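Local coordinates for protein aminoglycoside N(6')-acetyltransferase type 1 (PDB 2VBQ) that transfers an acetyl group from acetyl-CoA to the 6'-amino group of aminoglycoside antibiotics, conferring resistance to them, at residues Lys28-Leu31 with Glu32-Arg35. Sequence-based numbering, arbitrary orientation.
Sequences KTHL and EHWR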
loop_
_atom_site.group_PDB
_atom_site.type_symbol
_atom_site.label_atom_id
_atom_site.label_comp_id
_atom_site.label_asym_id
_atom_site.label_seq_id
_atom_site.Cartn_x
_atom_site.Cartn_y
_atom_site.Cartn_z
ATOM N N LYS A 28 -6.608 2.829 -25.983
ATOM C CA LYS A 28 -6.413 4.096 -26.666
ATOM C C LYS A 28 -7.738 4.808 -27.005
ATOM O O LYS A 28 -7.849 6.034 -26.877
ATOM C CB LYS A 28 -5.603 3.858 -27.954
ATOM C CG LYS A 28 -4.871 5.092 -28.468
ATOM C CD LYS A 28 -3.625 5.376 -27.630
ATOM C CE LYS A 28 -2.919 6.647 -28.084
ATOM N NZ LYS A 28 -2.369 6.558 -29.474
ATOM N N THR A 29 -8.737 4.041 -27.430
ATOM C CA THR A 29 -10.005 4.641 -27.837
ATOM C C THR A 29 -10.834 5.265 -26.684
ATOM O O THR A 29 -11.652 6.149 -26.926
ATOM C CB THR A 29 -10.859 3.701 -28.734
ATOM O OG1 THR A 29 -11.375 2.607 -27.968
ATOM C CG2 THR A 29 -10.033 3.166 -29.902
ATOM N N HIS A 30 -10.591 4.849 -25.438
ATOM C CA HIS A 30 -11.335 5.401 -24.305
ATOM C C HIS A 30 -10.546 6.399 -23.488
ATOM O O HIS A 30 -10.985 6.775 -22.403
ATOM C CB HIS A 30 -11.797 4.297 -23.356
ATOM C CG HIS A 30 -12.665 3.276 -23.999
ATOM N ND1 HIS A 30 -12.219 2.004 -24.286
ATOM C CD2 HIS A 30 -13.953 3.331 -24.412
ATOM C CE1 HIS A 30 -13.201 1.318 -24.847
ATOM N NE2 HIS A 30 -14.260 2.102 -24.940
ATOM N N LEU A 31 -9.366 6.787 -23.980
ATOM C CA LEU A 31 -8.474 7.655 -23.213
ATOM C C LEU A 31 -9.113 8.986 -22.862
ATOM O O LEU A 31 -8.979 9.445 -21.729
ATOM C CB LEU A 31 -7.160 7.928 -23.948
ATOM C CG LEU A 31 -5.962 6.991 -23.772
ATOM C CD1 LEU A 31 -4.841 7.448 -24.721
ATOM C CD2 LEU A 31 -5.479 6.966 -22.324
ATOM N N GLU A 32 -9.781 9.620 -23.826
ATOM C CA GLU A 32 -10.487 10.911 -23.541
ATOM C C GLU A 32 -11.688 10.769 -22.590
ATOM O O GLU A 32 -11.898 11.624 -21.749
ATOM C CB GLU A 32 -10.918 11.612 -24.831
ATOM C CG GLU A 32 -9.739 12.140 -25.659
ATOM C CD GLU A 32 -9.051 11.058 -26.474
ATOM O OE1 GLU A 32 -9.550 9.903 -26.546
ATOM O OE2 GLU A 32 -7.988 11.375 -27.062
ATOM N N HIS A 33 -12.458 9.689 -22.728
ATOM C CA HIS A 33 -13.527 9.381 -21.778
ATOM C C HIS A 33 -12.964 9.306 -20.354
ATOM O O HIS A 33 -13.516 9.903 -19.419
ATOM C CB HIS A 33 -14.191 8.047 -22.089
ATOM C CG HIS A 33 -15.008 8.025 -23.341
ATOM N ND1 HIS A 33 -15.778 9.090 -23.757
ATOM C CD2 HIS A 33 -15.220 7.035 -24.239
ATOM C CE1 HIS A 33 -16.401 8.766 -24.879
ATOM N NE2 HIS A 33 -16.089 7.522 -25.185
ATOM N N TRP A 34 -11.865 8.564 -20.204
ATOM C CA TRP A 34 -11.211 8.359 -18.912
ATOM C C TRP A 34 -10.628 9.644 -18.302
ATOM O O TRP A 34 -10.939 9.980 -17.159
ATOM C CB TRP A 34 -10.149 7.269 -19.060
ATOM C CG TRP A 34 -9.323 7.001 -17.866
ATOM C CD1 TRP A 34 -9.677 6.283 -16.751
ATOM C CD2 TRP A 34 -7.967 7.410 -17.673
ATOM N NE1 TRP A 34 -8.610 6.232 -15.864
ATOM C CE2 TRP A 34 -7.557 6.925 -16.404
ATOM C CE3 TRP A 34 -7.053 8.137 -18.453
ATOM C CZ2 TRP A 34 -6.256 7.121 -15.907
ATOM C CZ3 TRP A 34 -5.756 8.356 -17.951
ATOM C CH2 TRP A 34 -5.370 7.839 -16.692
ATOM N N ARG A 35 -9.809 10.369 -19.062
ATOM C CA ARG A 35 -9.277 11.656 -18.616
ATOM C C ARG A 35 -10.414 12.652 -18.231
ATOM O O ARG A 35 -10.309 13.360 -17.235
ATOM C CB ARG A 35 -8.392 12.285 -19.708
ATOM C CG ARG A 35 -7.079 11.566 -20.074
ATOM C CD ARG A 35 -6.216 12.541 -20.964
ATOM N NE ARG A 35 -5.559 11.847 -22.079
ATOM C CZ ARG A 35 -5.914 11.969 -23.360
ATOM N NH1 ARG A 35 -6.916 12.774 -23.718
ATOM N NH2 ARG A 35 -5.262 11.289 -24.299
HETATM O O HOH W 1 -12.383 8.569 -25.462
#
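Leu-31 and Trp-34 form the buried side of this first turn of helix 31-41, the helix that follows strand 21-25 in the GNAT fold; His-30 sits at its N-cap position. Leu-31 CD2 lies 4.3 Å from Trp-34 CE3, and helix 47-59 and Met-26 pack round both side chains. Trp-34 swings its indole away from its own backbone N (chi1 176°) and packs it on Ser-65 and Ile-67 of strand 63-70, while NE1 is hydrogen-bonded to Asp-79 OD1 on the next strand, 73-83; its ring meets Phe-77 almost at right angles, not far from the substrate-binding Trp-42. Two backbone bonds wind the turn: Trp-34 N to His-30 O, 3.0 Å, and the nearly straight Arg-35 N to Leu-31 O, 2.9 Å.

The other side is looser and more polar. Arg-35, bent at chi3 (-139°), brings its guanidinium back with one face over Leu-31 CB, and the salt bridge from NH1 to Glu-32 OE2 is long, 3.8 Å. The imidazoles of His-30 and His-33 meet edge to edge, CD2 to CD2. Here a water links the loop to the helix: it accepts from His-33 N at 3.0 Å, donates weakly to Glu-32 OE1, and donates to Thr-29 O at 2.9 Å.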